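Local coordinates for RND efflux system, outer membrane lipoprotein, NodT family (Burkholderia mallei, PDB 6U94) that probably forms the outer membrane channel of an RND efflux pump, as a lipoprotein of the outer membrane factor family, at residues 435-438 with 439-443; 390-393 with 394-398; 172-175 with 176-179; 443-446 with 447-450. One frame throughout, in Å; residues are numbered along the deposited sequence.

Interaction 1: 435-438 with 439-443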
# COMPACT_ATOMS: atom_id res chain seq x y z
N GLN A 435 9.69 -9.61 13.47
CA GLN A 435 9.47 -8.23 13.05
C GLN A 435 9.21 -8.15 11.55
O GLN A 435 8.31 -7.43 11.12
CB GLN A 435 10.66 -7.37 13.44
CG GLN A 435 10.88 -7.26 14.94
CD GLN A 435 12.23 -6.65 15.29
OE1 GLN A 435 13.16 -7.35 15.69
NE2 GLN A 435 12.34 -5.33 15.14
N LEU A 436 9.98 -8.89 10.75
CA LEU A 436 9.79 -8.87 9.31
C LEU A 436 8.41 -9.37 8.91
O LEU A 436 7.85 -8.91 7.91
CB LEU A 436 10.86 -9.70 8.62
CG LEU A 436 12.01 -8.93 7.96
CD1 LEU A 436 12.79 -9.83 7.02
CD2 LEU A 436 11.46 -7.71 7.22
N LEU A 437 7.84 -10.31 9.67
CA LEU A 437 6.52 -10.83 9.33
C LEU A 437 5.46 -9.74 9.39
O LEU A 437 4.58 -9.67 8.52
CB LEU A 437 6.16 -11.98 10.26
CG LEU A 437 4.75 -12.57 10.10
CD1 LEU A 437 4.54 -13.07 8.69
CD2 LEU A 437 4.52 -13.69 11.11
N VAL A 438 5.53 -8.88 10.41
CA VAL A 438 4.55 -7.81 10.54
C VAL A 438 4.68 -6.84 9.37
O VAL A 438 3.68 -6.45 8.76
CB VAL A 438 4.72 -7.08 11.89
CG1 VAL A 438 3.76 -5.90 11.98
CG2 VAL A 438 4.48 -8.04 13.04
N THR A 439 5.91 -6.45 9.03
CA THR A 439 6.12 -5.50 7.94
C THR A 439 5.64 -6.08 6.61
O THR A 439 5.09 -5.36 5.77
CB THR A 439 7.59 -5.11 7.85
OG1 THR A 439 8.34 -6.19 7.27
CG2 THR A 439 8.15 -4.81 9.23
N TYR A 440 5.85 -7.39 6.40
CA TYR A 440 5.38 -8.03 5.18
C TYR A 440 3.86 -8.12 5.14
O TYR A 440 3.26 -8.05 4.06
CB TYR A 440 5.99 -9.42 5.04
CG TYR A 440 7.43 -9.44 4.57
CD1 TYR A 440 7.93 -8.45 3.74
CD2 TYR A 440 8.29 -10.47 4.96
CE1 TYR A 440 9.25 -8.47 3.32
CE2 TYR A 440 9.60 -10.50 4.54
CZ TYR A 440 10.08 -9.50 3.72
OH TYR A 440 11.39 -9.54 3.30
N LYS A 441 3.22 -8.32 6.30
CA LYS A 441 1.76 -8.31 6.33
C LYS A 441 1.21 -6.93 6.00
O LYS A 441 0.23 -6.80 5.26
CB LYS A 441 1.26 -8.77 7.70
CG LYS A 441 1.44 -10.26 7.97
CD LYS A 441 0.87 -10.64 9.33
CE LYS A 441 0.86 -12.15 9.52
NZ LYS A 441 0.21 -12.54 10.80
N LEU A 442 1.84 -5.88 6.54
CA LEU A 442 1.39 -4.52 6.27
C LEU A 442 1.56 -4.16 4.80
O LEU A 442 0.69 -3.51 4.21
CB LEU A 442 2.14 -3.53 7.16
CG LEU A 442 1.87 -2.05 6.90
CD1 LEU A 442 0.39 -1.73 7.03
CD2 LEU A 442 2.69 -1.20 7.84
N ALA A 443 2.67 -4.58 4.20
CA ALA A 443 2.88 -4.31 2.78
C ALA A 443 1.78 -4.94 1.93
O ALA A 443 1.33 -4.35 0.95
CB ALA A 443 4.26 -4.82 2.35

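Interaction 2: 390-393 with 394-398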
# COMPACT_ATOMS: atom_id res chain seq x y z
N ARG A 390 3.44 -14.16 -0.75
CA ARG A 390 4.45 -15.21 -0.79
C ARG A 390 5.48 -15.02 0.31
O ARG A 390 5.86 -15.98 0.99
CB ARG A 390 5.13 -15.23 -2.16
CG ARG A 390 4.80 -16.44 -3.02
CD ARG A 390 4.87 -16.07 -4.50
NE ARG A 390 6.08 -15.33 -4.81
CZ ARG A 390 6.18 -14.45 -5.81
NH1 ARG A 390 5.13 -14.20 -6.58
NH2 ARG A 390 7.32 -13.82 -6.03
N GLU A 391 5.93 -13.78 0.51
CA GLU A 391 6.93 -13.50 1.54
C GLU A 391 6.38 -13.75 2.93
O GLU A 391 7.12 -14.20 3.82
CB GLU A 391 7.44 -12.07 1.41
CG GLU A 391 8.61 -11.92 0.46
CD GLU A 391 9.82 -12.73 0.90
OE1 GLU A 391 10.07 -12.82 2.12
OE2 GLU A 391 10.52 -13.29 0.03
N VAL A 392 5.10 -13.47 3.15
CA VAL A 392 4.48 -13.73 4.45
C VAL A 392 4.54 -15.22 4.77
O VAL A 392 4.94 -15.62 5.87
CB VAL A 392 3.04 -13.20 4.47
CG1 VAL A 392 2.31 -13.69 5.71
CG2 VAL A 392 3.03 -11.68 4.42
N LYS A 393 4.13 -16.06 3.82
CA LYS A 393 4.14 -17.51 4.05
C LYS A 393 5.56 -18.04 4.24
O LYS A 393 5.79 -18.92 5.08
CB LYS A 393 3.44 -18.23 2.90
CG LYS A 393 1.93 -18.04 2.90
CD LYS A 393 1.33 -18.38 1.55
CE LYS A 393 -0.18 -18.14 1.53
NZ LYS A 393 -0.92 -19.17 2.32
N ALA A 394 6.52 -17.51 3.48
CA ALA A 394 7.90 -17.91 3.67
C ALA A 394 8.42 -17.49 5.04
O ALA A 394 9.10 -18.26 5.72
CB ALA A 394 8.78 -17.32 2.56
N GLN A 395 8.09 -16.27 5.46
CA GLN A 395 8.54 -15.79 6.76
C GLN A 395 7.90 -16.58 7.90
O GLN A 395 8.52 -16.75 8.95
CB GLN A 395 8.23 -14.30 6.90
CG GLN A 395 9.06 -13.58 7.95
CD GLN A 395 10.51 -13.40 7.53
OE1 GLN A 395 11.38 -13.14 8.36
NE2 GLN A 395 10.77 -13.52 6.23
N GLU A 396 6.68 -17.08 7.70
CA GLU A 396 6.01 -17.84 8.75
C GLU A 396 6.65 -19.22 8.92
O GLU A 396 6.81 -19.69 10.05
CB GLU A 396 4.52 -17.96 8.45
CG GLU A 396 3.74 -16.69 8.74
CD GLU A 396 2.29 -16.77 8.30
OE1 GLU A 396 1.98 -17.60 7.42
OE2 GLU A 396 1.47 -15.99 8.83
N ALA A 397 7.00 -19.88 7.81
CA ALA A 397 7.70 -21.16 7.91
C ALA A 397 9.10 -20.97 8.47
O ALA A 397 9.62 -21.86 9.16
CB ALA A 397 7.74 -21.84 6.55
N MET A 398 9.74 -19.84 8.17
CA MET A 398 11.04 -19.55 8.76
C MET A 398 10.93 -19.34 10.26
O MET A 398 11.75 -19.87 11.03
CB MET A 398 11.65 -18.32 8.09
CG MET A 398 13.17 -18.29 8.09
SD MET A 398 13.83 -16.88 7.17
CE MET A 398 13.46 -15.54 8.30

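Interaction 3: 172-175 with 176-179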
# COMPACT_ATOMS: atom_id res chain seq x y z
N ASN A 172 -4.24 3.53 4.97
CA ASN A 172 -2.87 3.07 5.12
C ASN A 172 -2.24 3.57 6.41
O ASN A 172 -1.35 2.90 6.96
CB ASN A 172 -2.02 3.50 3.92
CG ASN A 172 -0.64 2.88 3.93
OD1 ASN A 172 -0.47 1.71 3.60
ND2 ASN A 172 0.37 3.67 4.30
N THR A 173 -2.68 4.73 6.91
CA THR A 173 -2.12 5.26 8.14
C THR A 173 -2.66 4.52 9.37
O THR A 173 -1.91 4.24 10.31
CB THR A 173 -2.40 6.76 8.25
OG1 THR A 173 -1.85 7.42 7.11
CG2 THR A 173 -1.78 7.34 9.50
N TYR A 174 -3.96 4.21 9.37
CA TYR A 174 -4.53 3.48 10.50
C TYR A 174 -4.06 2.03 10.50
O TYR A 174 -3.82 1.45 11.57
CB TYR A 174 -6.06 3.55 10.45
CG TYR A 174 -6.75 2.77 11.55
CD1 TYR A 174 -6.70 3.20 12.87
CD2 TYR A 174 -7.48 1.63 11.26
CE1 TYR A 174 -7.34 2.50 13.88
CE2 TYR A 174 -8.13 0.92 12.26
CZ TYR A 174 -8.05 1.36 13.57
OH TYR A 174 -8.69 0.66 14.57
N LEU A 175 -3.91 1.43 9.32
CA LEU A 175 -3.34 0.09 9.24
C LEU A 175 -1.89 0.09 9.70
O LEU A 175 -1.47 -0.79 10.46
CB LEU A 175 -3.46 -0.46 7.82
CG LEU A 175 -4.88 -0.84 7.40
CD1 LEU A 175 -4.93 -1.31 5.96
CD2 LEU A 175 -5.44 -1.90 8.34
N THR A 176 -1.11 1.08 9.25
CA THR A 176 0.27 1.21 9.72
C THR A 176 0.31 1.40 11.24
O THR A 176 1.22 0.90 11.91
CB THR A 176 0.96 2.37 9.01
OG1 THR A 176 1.08 2.07 7.61
CG2 THR A 176 2.35 2.62 9.58
N LEU A 177 -0.66 2.13 11.79
CA LEU A 177 -0.74 2.28 13.24
C LEU A 177 -0.90 0.92 13.93
O LEU A 177 -0.16 0.60 14.86
CB LEU A 177 -1.90 3.20 13.61
CG LEU A 177 -2.17 3.37 15.10
CD1 LEU A 177 -0.97 3.98 15.81
CD2 LEU A 177 -3.42 4.22 15.33
N LEU A 178 -1.86 0.12 13.47
CA LEU A 178 -2.09 -1.18 14.08
C LEU A 178 -0.89 -2.10 13.90
O LEU A 178 -0.63 -2.96 14.75
CB LEU A 178 -3.35 -1.82 13.48
CG LEU A 178 -4.62 -0.99 13.63
CD1 LEU A 178 -5.82 -1.75 13.11
CD2 LEU A 178 -4.83 -0.58 15.08
N ALA A 179 -0.14 -1.93 12.81
CA ALA A 179 1.07 -2.73 12.61
C ALA A 179 2.17 -2.31 13.59
O ALA A 179 2.83 -3.16 14.18
CB ALA A 179 1.55 -2.61 11.17

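Interaction 4: 443-446 with 447-450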
# COMPACT_ATOMS: atom_id res chain seq x y z
N ALA A 443 2.67 -4.58 4.20
CA ALA A 443 2.88 -4.31 2.78
C ALA A 443 1.78 -4.94 1.93
O ALA A 443 1.33 -4.35 0.95
CB ALA A 443 4.26 -4.82 2.35
N GLY A 444 1.34 -6.15 2.30
CA GLY A 444 0.23 -6.76 1.60
C GLY A 444 -1.05 -5.95 1.71
O GLY A 444 -1.78 -5.78 0.73
N LEU A 445 -1.32 -5.43 2.91
CA LEU A 445 -2.48 -4.56 3.09
C LEU A 445 -2.31 -3.26 2.31
O LEU A 445 -3.22 -2.82 1.60
CB LEU A 445 -2.70 -4.27 4.57
CG LEU A 445 -2.95 -5.49 5.46
CD1 LEU A 445 -3.09 -5.07 6.91
CD2 LEU A 445 -4.18 -6.24 4.99
N THR A 446 -1.13 -2.64 2.42
CA THR A 446 -0.85 -1.40 1.71
C THR A 446 -1.07 -1.55 0.21
O THR A 446 -1.64 -0.67 -0.43
CB THR A 446 0.58 -0.94 2.00
OG1 THR A 446 0.68 -0.55 3.38
CG2 THR A 446 0.96 0.24 1.12
N SER A 447 -0.63 -2.68 -0.36
CA SER A 447 -0.77 -2.87 -1.79
C SER A 447 -2.23 -3.08 -2.20
O SER A 447 -2.59 -2.80 -3.34
CB SER A 447 0.08 -4.05 -2.26
OG SER A 447 -0.69 -5.24 -2.29
N ARG A 448 -3.06 -3.58 -1.29
CA ARG A 448 -4.49 -3.66 -1.57
C ARG A 448 -5.12 -2.27 -1.58
O ARG A 448 -6.02 -1.99 -2.38
CB ARG A 448 -5.19 -4.57 -0.56
CG ARG A 448 -4.70 -6.01 -0.60
CD ARG A 448 -4.97 -6.75 0.70
NE ARG A 448 -6.39 -6.98 0.93
CZ ARG A 448 -6.87 -7.86 1.80
NH1 ARG A 448 -6.03 -8.60 2.52
NH2 ARG A 448 -8.18 -8.01 1.95
N VAL A 449 -4.66 -1.40 -0.68
CA VAL A 449 -5.10 -0.01 -0.67
C VAL A 449 -4.71 0.67 -1.97
O VAL A 449 -5.50 1.42 -2.56
CB VAL A 449 -4.53 0.72 0.56
CG1 VAL A 449 -4.68 2.23 0.41
CG2 VAL A 449 -5.21 0.23 1.82
N THR A 450 -3.48 0.43 -2.44
CA THR A 450 -3.03 1.04 -3.69
C THR A 450 -3.82 0.51 -4.88
O THR A 450 -4.13 1.26 -5.82
CB THR A 450 -1.54 0.79 -3.89
OG1 THR A 450 -0.84 1.19 -2.70
CG2 THR A 450 -1.02 1.61 -5.06

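Interaction 1: 435-438 with 439-443
Thr439, Tyr440, Lys441 and Leu442 each give their backbone N-H to the carbonyl four residues earlier, in the α-helical pattern that runs unbroken through 435-443; the first of these bonds, Thr439 N to Gln435 O, is weak at 3.3 Å. The segment is part of helix 421-454, one of the long helices of this outer membrane efflux protein, and it lies between helices 362-415 and 156-203. A polar feature of the turn is Leu436 O, which takes two donors: Tyr440 N at 2.9 Å and the hydroxyl Thr439 OG1 at 2.8 Å. Both arrive on the same face of the carbonyl plane, the hydroxyl far to the side (C=O...OG1 117°), Tyr440 N much more in line (157°). With chi1 at 75°, OG1 of Thr439 sits between its own N and carbonyl carbon and is turned back to the preceding turn, while CG2 falls 3.2 Å from Gln435 O.

The Leu436 side chain leans across the ring of Tyr440. Its CD2 lies over one face, displaced toward the rim, and CD1 comes within 4.1 Å of CE2. The ring also packs on Glu391 of helix 362-415. One residue on, round the helix, the extended chain of Lys441 slants across Leu437, CE of Lys441 lying 3.9 Å from CD1 of Leu437.

Interaction 2: 390-393 with 394-398
Val392 and Glu396, one helical turn apart, run alongside each other in the same direction. The methyl CG1 of Val392 sits beside the carboxylate of Glu396, 4.0 Å from both CD and OE2 of that residue, so an apolar branch covers one flank of an acidic group without any polar bond between them. Glu396 reaches this place because its CG stands anti to its own carbonyl carbon (chi1 -76°) and the chain is then extended; on the way CG passes 3.3 Å from Val392 O, the carbonyl that also receives Glu396 N at 2.9 Å. That backbone bond is somewhat bent, with an N-H...O angle of 142°, and the same N-H makes a second, weak bond to Lys393 O.

The pair stands on helix 362-415, a long helix that packs along helix 421-454, consistent with the α-helical barrel that outer membrane factors form as trimers. Around the same turn the side chains diverge. The Lys393 chain is bent at its last torsion; its NZ remains 6.1 Å from OE1 of Glu396, too far for contact, so any attraction between the opposite charges is probably weak. Gln395 turns to the neighbouring helix, where it touches Leu436 and Ala433. CB of Gln395 packs on the carbonyl of the preceding turn, 3.3 Å from Glu391 O, and the methyl of Ala394 rests 3.6 Å from Arg390 O.

Interaction 3: 172-175 with 176-179
Thr176 meets Asn172 through polar bonds and Leu178 meets Tyr174 through apolar contact, the two kinds of interaction within two buried turns of helix 156-203. This part of the helical bundle of the efflux protein is packed against helices 421-454, 211-247 and 56-67.

The polar kind centres on Asn172 O, which takes two bonds from one residue. Thr176 OG1 approaches at 2.6 Å with a C=O...OG1 angle of 159°, whereas Thr176 N, at 2.9 Å, stands above the carbonyl plane. The hydroxyl thus has the more direct approach to the oxygen. It is put there by the first torsion of Thr176 (chi1 -65°), which sets OG1 beside its own N and pointing back along the helix. The Asn172 amide is occupied by other helices: OD1 bonds to Thr446 OG1 and ND2 to Tyr86 OH. Regular backbone bonds complete the two turns, as from Leu178 N to Tyr174 O.

The apolar kind includes a CH-pi contact. CG of Leu178 lies over a face of the Tyr174 ring, 4.3 Å from its centroid and 15° off the normal, and CD1 of Leu178 comes to 3.6 Å from CE2 of Tyr174. Leu177 approaches the ring obliquely, its CD2 4.2 Å from CD1 of Tyr174. The phenol oxygen is buried here and has no polar partner in the model; what surrounds it within these turns is aliphatic, with Leu178 CD1 4.0 Å from Tyr174 OH.

Interaction 4: 443-446 with 447-450
Arg448 lays the first half of its side chain along the carbonyls of the preceding turn, and its path can be traced atom by atom. CB sits 3.4 Å from Leu445 O, the oxygen to which Arg448 N also makes a weak bond. CG, anti to the residue's own carbonyl carbon (chi1 -63°), moves across to Gly444 O at 3.2 Å, and CD stays beside that same oxygen. Gly444 has no side chain, and the methylenes of Arg448 run past its carbonyl. A bend at the third torsion (chi3 68°) then swings the guanidinium round toward Leu445, whose CD2 meets NH1 at 3.9 Å, obliquely to the flat group. Beyond this turn the arginine touches Leu267 and Phe270, and its NH1 lies close to the like-charged Arg385 of helix 362-415.

Helix 421-454 carries this turn as a regular α-helix, with two serine or threonine hydroxyls folded back onto its own backbone. Ser447 OG bonds to Gly444 O at 3.3 Å, from the same face of the carbonyl plane as Arg448 N. Thr450 OG1 reaches Thr446 O at 3.0 Å, standing 39° out of that plane, and shares the oxygen with Thr450 N. The Thr446 hydroxyl is engaged with Asn172 of helix 156-203 and with Leu442 O.

Two carbonyls therefore each carry a backbone and a hydroxyl donor, which gives each hydroxyl an acceptor within its own helix, while the neighbouring arginines would probably disfavour each other unless anions or solvent offset their charge.

Overall arrangement
All four contacts are short stretches, about two turns each, within long helices, yet their chemistry follows their surroundings. Interaction 3 is the buried one, combining a carbonyl bonded by a hydroxyl and an N-H with a CH-pi contact; interaction 4 is partly buried and the nearest to the centre of the chain. Interactions 1 and 2 are surface contacts, where a lysine chain or a glutamate carboxylate lies against apolar side chains. Interactions 1 and 4 share Ala443 and helix 421-454, which links the others: interaction 1 packs on interaction 2 through Tyr440 and on interaction 3 through Leu442, while Asn172 and Thr446 join interactions 3 and 4. Interactions 2 and 3 do not touch, their nearest atoms about 11 Å apart.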